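Local atomic coordinates of tapirin (Caldicellulosiruptor hydrothermalis, PDB entry 6N2C), a protein that probably binds cellulose, as tapirins do, through a C-terminal beta-helix domain that carries a bound zinc ion and is linked to cell adhesion. Residues I394-G398 against N439-Q443; W465-D469 against L535-G539; Q513-I517 against V553-L559. The contacts are given in a common frame with arbitrary orientation. Where two conformers were deposited one is given. Residues are numbered along the deposited sequence.

Overall arrangement
The three contacts all reach one parallel sheet of a beta-helix. Contact 1 uses strand 393-396, near one end of the sheet. Contacts 2 and 3 use strands 534-537 and 513-518, neighbours near its other end. Contact 1 lies across the chain's centre from them, about 51 Å from contact 2 and about 58 Å from contact 3 between centres. Contacts 2 and 3 are about 14 Å apart between centres and touch. Ile536 N lies 2.9 Å from Val516 O, a probable hydrogen bond, and Leu468 CD2 packs on Ile517 CG2 at 3.7 Å. The zinc ion, held by His530, Asp532 and Glu551, is about 6 Å from the side chain of Val553 in contact 3.

Contact 1 of 3, residues I394-G398 against N439-Q443; sequences IVCSG and NVNFQ
Val440 lays its side chain over Val395, with Val440 CG2 3.5 Å from Val395 CG1. Segment 394-398 is extended through Ile394, Val395 and Cys396, on strand 393-396. It turns at Ser397, where phi/psi is -87/-13. Segment 439-443 has no regular structure. It is extended from Val440 to Gln443, with phi/psi of -154/155 at both Asn441 and Phe442. The closest CA atoms are those of Ser397 and Asn441, 5.5 Å apart. Val395 and Ser397 point toward the loop; Cys396 points away. Val440 and Phe442 point back, and Asn441 between them points outward. Val395 is in the t rotamer; Val440, Phe442 and Ser397 are p. Phe442 CD1 lies 4.2 Å from Val395 CG1, and Phe442 CE1 lies 3.8 Å from Ser397 OG. The ring also meets Tyr377 on neighbouring strand 374-378. Val440 CG1 is 3.5 Å from Cys396 O, and Ser397 CB is 3.6 Å from Val440 O. Water 1 lies 3.0 Å from Ser397 O and 2.8 Å from Val440 O, between the two carbonyls. Within the loop, Asn441 ND2 donates to Asn439 O at 3.0 Å, and Gln443 NE2 donates to Asn441 OD1 at 3.1 Å. The arrangement belongs to a parallel beta-helix: strand 393-396 bonds through its backbone to strands 374-378 and 416-419, and the chain leaving strand 434-436 runs back across the outside of the sheet. Apolar contacts and a water between two carbonyls join the segments, with no direct hydrogen bond between them, so the loop lies on the sheet without extending it.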
loop_
_atom_site.group_PDB
_atom_site.type_symbol
_atom_site.label_atom_id
_atom_site.label_comp_id
_atom_site.label_asym_id
_atom_site.label_seq_id
_atom_site.Cartn_x
_atom_site.Cartn_y
_atom_site.Cartn_z
ATOM N N ILE A 394 25.217 16.974 6.176
ATOM C CA ILE A 394 23.948 17.670 5.985
ATOM C C ILE A 394 24.245 18.858 5.087
ATOM O O ILE A 394 25.204 19.618 5.299
ATOM C CB ILE A 394 23.335 18.114 7.303
ATOM C CG1 ILE A 394 23.125 16.918 8.244
ATOM C CG2 ILE A 394 22.092 18.977 7.128
ATOM C CD1 ILE A 394 22.661 17.281 9.652
ATOM N N VAL A 395 23.363 19.064 4.133
ATOM C CA VAL A 395 23.367 20.208 3.246
ATOM C C VAL A 395 22.118 20.969 3.513
ATOM O O VAL A 395 21.041 20.418 3.371
ATOM C CB VAL A 395 23.424 19.728 1.769
ATOM C CG1 VAL A 395 23.298 20.901 0.814
ATOM C CG2 VAL A 395 24.734 19.028 1.527
ATOM N N CYS A 396 22.187 22.251 3.858
ATOM C CA CYS A 396 21.007 23.012 4.114
ATOM C C CYS A 396 21.100 24.268 3.194
ATOM O O CYS A 396 21.973 25.115 3.410
ATOM C CB CYS A 396 20.887 23.436 5.589
ATOM S SG CYS A 396 19.485 24.498 5.901
ATOM N N SER A 397 20.199 24.423 2.211
ATOM C CA SER A 397 20.229 25.592 1.307
ATOM C C SER A 397 19.483 26.770 1.819
ATOM O O SER A 397 19.634 27.878 1.272
ATOM C CB SER A 397 19.620 25.165 -0.016
ATOM O OG SER A 397 18.273 24.714 0.239
ATOM N N GLY A 398 18.633 26.616 2.876
ATOM C CA GLY A 398 17.788 27.677 3.365
ATOM C C GLY A 398 18.286 28.170 4.702
ATOM O O GLY A 398 19.382 28.681 4.782
ATOM N N ASN A 439 26.134 29.704 -1.736
ATOM C CA ASN A 439 25.523 29.257 -3.032
ATOM C C ASN A 439 25.093 27.795 -2.984
ATOM O O ASN A 439 24.677 27.247 -3.981
ATOM C CB ASN A 439 26.530 29.423 -4.178
ATOM C CG ASN A 439 26.838 30.849 -4.461
ATOM O OD1 ASN A 439 25.988 31.696 -4.266
ATOM N ND2 ASN A 439 27.991 31.090 -5.055
ATOM N N VAL A 440 25.093 27.179 -1.824
ATOM C CA VAL A 440 24.824 25.750 -1.763
ATOM C C VAL A 440 23.365 25.524 -2.233
ATOM O O VAL A 440 22.438 26.340 -1.985
ATOM C CB VAL A 440 25.104 25.094 -0.358
ATOM C CG1 VAL A 440 24.059 25.550 0.608
ATOM C CG2 VAL A 440 25.105 23.610 -0.501
ATOM N N ASN A 441 23.222 24.521 -3.112
ATOM C CA ASN A 441 21.924 24.288 -3.736
ATOM C C ASN A 441 21.805 22.854 -4.136
ATOM O O ASN A 441 22.787 22.194 -4.337
ATOM C CB ASN A 441 21.678 25.202 -4.963
ATOM C CG ASN A 441 22.591 24.815 -6.129
ATOM O OD1 ASN A 441 22.245 23.964 -6.964
ATOM N ND2 ASN A 441 23.836 25.354 -6.115
ATOM N N PHE A 442 20.566 22.357 -4.231
ATOM C CA PHE A 442 20.347 21.012 -4.763
ATOM C C PHE A 442 18.932 20.955 -5.366
ATOM O O PHE A 442 18.005 21.674 -4.980
ATOM C CB PHE A 442 20.536 19.891 -3.691
ATOM C CG PHE A 442 19.574 20.000 -2.561
ATOM C CD1 PHE A 442 19.794 20.943 -1.563
ATOM C CD2 PHE A 442 18.401 19.234 -2.533
ATOM C CE1 PHE A 442 18.918 21.079 -0.496
ATOM C CE2 PHE A 442 17.515 19.385 -1.488
ATOM C CZ PHE A 442 17.759 20.340 -0.485
ATOM N N GLN A 443 18.782 20.052 -6.289
ATOM C CA GLN A 443 17.538 19.896 -7.046
ATOM C C GLN A 443 17.192 18.414 -6.867
ATOM O O GLN A 443 17.917 17.559 -7.257
ATOM C CB GLN A 443 17.685 20.264 -8.580
ATOM C CG GLN A 443 17.851 21.745 -8.912
ATOM C CD GLN A 443 19.217 22.223 -8.542
ATOM O OE1 GLN A 443 20.170 21.678 -9.035
ATOM N NE2 GLN A 443 19.320 23.187 -7.613
HETATM O O HOH W 1 21.688 28.748 -0.728
#

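Contact 2 of 3, residues W465-D469 against L535-G539; sequences WIRLD and LIANG
Leu468 has the most surface covered here. It is in the mt rotamer, with chi1 -59° and chi2 175°, and points toward segment 535-539. Leu468 CD1 reaches Asn538 N at 3.5 Å and Ala537 C at 3.6 Å. Leu468 CD2 packs on Ile536 CG2 at 3.9 Å. The backbone is extended at Ile466 and Arg467, then turns into a 3-10 segment at Leu468 and Asp469. Segment 535-539 is a strand through Ala537 and bends at Asn538, with phi/psi -80/-30. The touching parts run 45° apart. The nearest CA atoms, of Leu468 and Asn538, are 6.4 Å apart. Strand 534-537 lies between strands 186-190 and 513-518 in a parallel sheet of the beta-helix, and the loop before strand 483-488 covers this part of the sheet. Ile536, in the mt rotamer, points toward the loop. Ile536 CG2 also meets Ile466 CD1 at 3.8 Å. Phe189, from strand 186-190, touches Ile466, Leu468 and Ile536. Asn538 lies at the more open end of the contact. Asn538 ND2 is 3.8 Å from Asp469 OD1. Water 2 bridges them: it donates to Asp469 OD1 at 3.0 Å and accepts from Asn538 ND2 at 3.1 Å. Asn538 OD1 is hydrogen-bonded to the OG of Ser191.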
loop_
_atom_site.group_PDB
_atom_site.type_symbol
_atom_site.label_atom_id
_atom_site.label_comp_id
_atom_site.label_asym_id
_atom_site.label_seq_id
_atom_site.Cartn_x
_atom_site.Cartn_y
_atom_site.Cartn_z
ATOM N N TRP A 465 -12.245 -2.273 -20.062
ATOM C CA TRP A 465 -12.055 -3.708 -20.078
ATOM C C TRP A 465 -13.079 -4.573 -19.318
ATOM O O TRP A 465 -13.162 -5.813 -19.492
ATOM C CB TRP A 465 -10.591 -3.988 -19.571
ATOM C CG TRP A 465 -9.592 -3.292 -20.402
ATOM C CD1 TRP A 465 -9.129 -3.676 -21.590
ATOM C CD2 TRP A 465 -8.968 -2.001 -20.114
ATOM N NE1 TRP A 465 -8.224 -2.740 -22.056
ATOM C CE2 TRP A 465 -8.117 -1.708 -21.170
ATOM C CE3 TRP A 465 -9.062 -1.094 -19.054
ATOM C CZ2 TRP A 465 -7.340 -0.548 -21.212
ATOM C CZ3 TRP A 465 -8.342 0.063 -19.079
ATOM C CH2 TRP A 465 -7.498 0.352 -20.180
ATOM N N ILE A 466 -13.853 -3.979 -18.449
ATOM C CA ILE A 466 -14.848 -4.694 -17.707
ATOM C C ILE A 466 -16.069 -3.810 -17.595
ATOM O O ILE A 466 -16.038 -2.705 -17.042
ATOM C CB ILE A 466 -14.381 -5.273 -16.310
ATOM C CG1 ILE A 466 -15.486 -6.072 -15.699
ATOM C CG2 ILE A 466 -13.861 -4.212 -15.372
ATOM C CD1 ILE A 466 -15.178 -6.926 -14.495
ATOM N N ARG A 467 -17.215 -4.349 -18.015
ATOM C CA ARG A 467 -18.434 -3.507 -18.243
ATOM C C ARG A 467 -19.605 -4.279 -17.687
ATOM O O ARG A 467 -20.357 -4.934 -18.466
ATOM C CB ARG A 467 -18.628 -3.245 -19.735
ATOM C CG ARG A 467 -17.474 -2.442 -20.262
ATOM C CD ARG A 467 -17.593 -2.084 -21.709
ATOM N NE ARG A 467 -16.380 -1.526 -22.185
ATOM C CZ ARG A 467 -16.131 -1.261 -23.467
ATOM N NH1 ARG A 467 -17.122 -1.324 -24.391
ATOM N NH2 ARG A 467 -14.901 -0.914 -23.838
ATOM N N LEU A 468 -19.827 -4.177 -16.377
ATOM C CA LEU A 468 -20.898 -4.932 -15.774
ATOM C C LEU A 468 -22.278 -4.465 -16.233
ATOM O O LEU A 468 -23.241 -5.211 -16.186
ATOM C CB LEU A 468 -20.754 -5.043 -14.272
ATOM C CG LEU A 468 -19.443 -5.707 -13.822
ATOM C CD1 LEU A 468 -19.292 -5.676 -12.293
ATOM C CD2 LEU A 468 -19.254 -7.093 -14.412
ATOM N N ASP A 469 -22.369 -3.234 -16.742
ATOM C CA ASP A 469 -23.638 -2.755 -17.310
ATOM C C ASP A 469 -23.994 -3.430 -18.602
ATOM O O ASP A 469 -25.137 -3.227 -19.075
ATOM C CB ASP A 469 -23.611 -1.237 -17.501
ATOM C CG ASP A 469 -23.761 -0.467 -16.175
ATOM O OD1 ASP A 469 -24.131 -1.039 -15.128
ATOM O OD2 ASP A 469 -23.581 0.741 -16.208
ATOM N N LEU A 535 -15.447 -13.837 -7.701
ATOM C CA LEU A 535 -16.633 -13.048 -7.324
ATOM C C LEU A 535 -16.457 -11.634 -7.844
ATOM O O LEU A 535 -15.479 -10.948 -7.453
ATOM C CB LEU A 535 -16.831 -13.041 -5.819
ATOM C CG LEU A 535 -16.985 -14.363 -5.098
ATOM C CD1 LEU A 535 -16.949 -14.151 -3.561
ATOM C CD2 LEU A 535 -18.166 -15.190 -5.528
ATOM N N ILE A 536 -17.379 -11.227 -8.753
ATOM C CA ILE A 536 -17.282 -9.960 -9.544
ATOM C C ILE A 536 -18.639 -9.334 -9.395
ATOM O O ILE A 536 -19.654 -9.917 -9.843
ATOM C CB ILE A 536 -16.917 -10.199 -10.996
ATOM C CG1 ILE A 536 -15.483 -10.793 -11.033
ATOM C CG2 ILE A 536 -17.004 -8.899 -11.779
ATOM C CD1 ILE A 536 -15.016 -11.193 -12.392
ATOM N N ALA A 537 -18.631 -8.147 -8.795
ATOM C CA ALA A 537 -19.910 -7.449 -8.470
ATOM C C ALA A 537 -19.860 -5.991 -8.750
ATOM O O ALA A 537 -18.850 -5.287 -8.575
ATOM C CB ALA A 537 -20.319 -7.726 -7.035
ATOM N N ASN A 538 -20.993 -5.481 -9.288
ATOM C CA ASN A 538 -21.083 -4.006 -9.456
ATOM C C ASN A 538 -21.433 -3.369 -8.130
ATOM O O ASN A 538 -21.019 -2.229 -7.885
ATOM C CB ASN A 538 -22.171 -3.705 -10.453
ATOM C CG ASN A 538 -21.911 -2.458 -11.244
ATOM O OD1 ASN A 538 -20.790 -2.190 -11.725
ATOM N ND2 ASN A 538 -23.006 -1.767 -11.546
ATOM N N GLY A 539 -22.168 -4.072 -7.254
ATOM C CA GLY A 539 -22.385 -3.621 -5.919
ATOM C C GLY A 539 -21.300 -4.132 -5.017
ATOM O O GLY A 539 -20.326 -4.708 -5.487
HETATM O O HOH W 2 -23.170 0.935 -13.025
#

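Contact 3 of 3, residues Q513-I517 against V553-L559; sequences QIFVI and VRMPQPL
The Phe515 ring is the main bump, and the bend of segment 553-559 forms the hollow around it. Segment 513-517 is extended, on strand 513-518. Gln513, Phe515 and Ile517 point toward the bend. Residues 553-556 are extended, and Pro556 is the N-cap of helix 557-565. Phe515 CA and Met555 CA are 6.7 Å apart, the nearest CA pair. In its m rotamer Phe515 presents one ring face to Pro556 CD, 3.5 Å from the ring centroid, a CH-pi contact. Val553 O meets the ring edge, 3.3 Å from Phe515 CE1. Met555 CG packs against Phe515 CD1 at 3.7 Å. Leu559 CD2 fills the space beside Phe515 CB at 3.6 Å and Ile517 CD1 at 3.9 Å. Ile517 CD1 is 4.0 Å from Met555 SD. After strand 548-552 the chain packs helix 557-565 on the sheet; the Val553 side chain is about 4 Å from that of zinc ligand Asp532. Mostly apolar and aromatic contacts make this join, so close fit and burial fix it.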
loop_
_atom_site.group_PDB
_atom_site.type_symbol
_atom_site.label_atom_id
_atom_site.label_comp_id
_atom_site.label_asym_id
_atom_site.label_seq_id
_atom_site.Cartn_x
_atom_site.Cartn_y
_atom_site.Cartn_z
ATOM N N GLN A 513 -16.404 -25.379 -7.556
ATOM C CA GLN A 513 -16.034 -24.016 -7.818
ATOM C C GLN A 513 -17.231 -23.183 -8.086
ATOM O O GLN A 513 -18.207 -23.642 -8.620
ATOM C CB GLN A 513 -15.020 -23.924 -8.932
ATOM C CG GLN A 513 -13.741 -24.805 -8.817
ATOM C CD GLN A 513 -12.907 -24.967 -10.047
ATOM O OE1 GLN A 513 -13.336 -24.571 -11.153
ATOM N NE2 GLN A 513 -11.732 -25.625 -9.918
ATOM N N ILE A 514 -17.098 -21.881 -7.754
ATOM C CA ILE A 514 -18.209 -20.947 -7.835
ATOM C C ILE A 514 -17.732 -19.716 -8.572
ATOM O O ILE A 514 -16.762 -19.107 -8.160
ATOM C CB ILE A 514 -18.741 -20.578 -6.437
ATOM C CG1 ILE A 514 -19.318 -21.782 -5.666
ATOM C CG2 ILE A 514 -19.773 -19.474 -6.515
ATOM C CD1 ILE A 514 -20.541 -22.297 -6.284
ATOM N N PHE A 515 -18.457 -19.329 -9.626
ATOM C CA PHE A 515 -18.105 -18.134 -10.391
ATOM C C PHE A 515 -19.345 -17.243 -10.488
ATOM O O PHE A 515 -20.351 -17.641 -11.099
ATOM C CB PHE A 515 -17.602 -18.549 -11.794
ATOM C CG PHE A 515 -16.435 -19.423 -11.734
ATOM C CD1 PHE A 515 -15.156 -18.938 -11.602
ATOM C CD2 PHE A 515 -16.618 -20.834 -11.731
ATOM C CE1 PHE A 515 -14.054 -19.780 -11.523
ATOM C CE2 PHE A 515 -15.537 -21.641 -11.612
ATOM C CZ PHE A 515 -14.284 -21.149 -11.554
ATOM N N VAL A 516 -19.253 -16.056 -9.900
ATOM C CA VAL A 516 -20.353 -15.078 -9.869
ATOM C C VAL A 516 -19.959 -13.776 -10.499
ATOM O O VAL A 516 -18.947 -13.171 -10.128
ATOM C CB VAL A 516 -20.881 -14.889 -8.441
ATOM C CG1 VAL A 516 -22.061 -13.937 -8.466
ATOM C CG2 VAL A 516 -21.309 -16.170 -7.837
ATOM N N ILE A 517 -20.735 -13.319 -11.499
ATOM C CA ILE A 517 -20.520 -12.053 -12.131
ATOM C C ILE A 517 -21.862 -11.327 -12.132
ATOM O O ILE A 517 -22.791 -11.828 -12.820
ATOM C CB ILE A 517 -19.999 -12.174 -13.548
ATOM C CG1 ILE A 517 -18.666 -12.976 -13.602
ATOM C CG2 ILE A 517 -19.745 -10.751 -14.113
ATOM C CD1 ILE A 517 -18.903 -14.476 -13.781
ATOM N N VAL A 553 -9.575 -19.212 -8.766
ATOM C CA VAL A 553 -9.402 -20.132 -9.846
ATOM C C VAL A 553 -9.889 -19.396 -11.114
ATOM O O VAL A 553 -10.963 -18.807 -11.090
ATOM C CB VAL A 553 -10.269 -21.388 -9.641
ATOM C CG1 VAL A 553 -10.372 -22.316 -10.907
ATOM C CG2 VAL A 553 -9.804 -22.163 -8.430
ATOM N N ARG A 554 -9.112 -19.473 -12.192
ATOM C CA ARG A 554 -9.575 -18.938 -13.497
ATOM C C ARG A 554 -10.982 -19.390 -13.876
ATOM O O ARG A 554 -11.352 -20.582 -13.754
ATOM C CB ARG A 554 -8.525 -19.253 -14.561
ATOM C CG ARG A 554 -8.741 -18.601 -15.908
ATOM C CD ARG A 554 -7.507 -18.860 -16.809
ATOM N NE ARG A 554 -7.594 -18.095 -18.048
ATOM C CZ ARG A 554 -8.156 -18.486 -19.197
ATOM N NH1 ARG A 554 -8.710 -19.707 -19.404
ATOM N NH2 ARG A 554 -8.150 -17.607 -20.189
ATOM N N MET A 555 -11.793 -18.451 -14.366
ATOM C CA MET A 555 -13.089 -18.806 -14.849
ATOM C C MET A 555 -13.016 -19.910 -15.935
ATOM O O MET A 555 -12.090 -19.846 -16.791
ATOM C CB MET A 555 -13.813 -17.553 -15.459
ATOM C CG MET A 555 -14.336 -16.578 -14.371
ATOM S SD MET A 555 -15.258 -15.190 -15.152
ATOM C CE MET A 555 -14.018 -14.210 -15.764
ATOM N N PRO A 556 -14.045 -20.745 -15.986
ATOM C CA PRO A 556 -14.012 -21.793 -17.021
ATOM C C PRO A 556 -14.095 -21.082 -18.422
ATOM O O PRO A 556 -14.767 -20.033 -18.597
ATOM C CB PRO A 556 -15.253 -22.589 -16.743
ATOM C CG PRO A 556 -15.558 -22.336 -15.277
ATOM C CD PRO A 556 -15.153 -20.945 -15.048
ATOM N N GLN A 557 -13.458 -21.716 -19.395
ATOM C CA GLN A 557 -13.384 -21.095 -20.703
ATOM C C GLN A 557 -14.753 -20.791 -21.294
ATOM O O GLN A 557 -14.854 -19.762 -21.931
ATOM C CB GLN A 557 -12.489 -21.922 -21.658
ATOM C CG GLN A 557 -12.172 -21.164 -22.952
ATOM C CD GLN A 557 -11.378 -19.904 -22.689
ATOM O OE1 GLN A 557 -10.356 -19.928 -22.042
ATOM N NE2 GLN A 557 -11.812 -18.830 -23.260
ATOM N N PRO A 558 -15.759 -21.641 -21.124
ATOM C CA PRO A 558 -17.075 -21.342 -21.722
ATOM C C PRO A 558 -17.706 -20.092 -21.066
ATOM O O PRO A 558 -18.409 -19.306 -21.735
ATOM C CB PRO A 558 -17.929 -22.533 -21.402
ATOM C CG PRO A 558 -16.985 -23.591 -20.914
ATOM C CD PRO A 558 -15.683 -23.035 -20.616
ATOM N N LEU A 559 -17.322 -19.858 -19.821
ATOM C CA LEU A 559 -17.835 -18.618 -19.136
ATOM C C LEU A 559 -17.086 -17.423 -19.673
ATOM O O LEU A 559 -17.715 -16.406 -19.945
ATOM C CB LEU A 559 -17.776 -18.774 -17.604
ATOM C CG LEU A 559 -18.164 -17.546 -16.735
ATOM C CD1 LEU A 559 -19.670 -17.337 -16.992
ATOM C CD2 LEU A 559 -17.888 -17.888 -15.289
#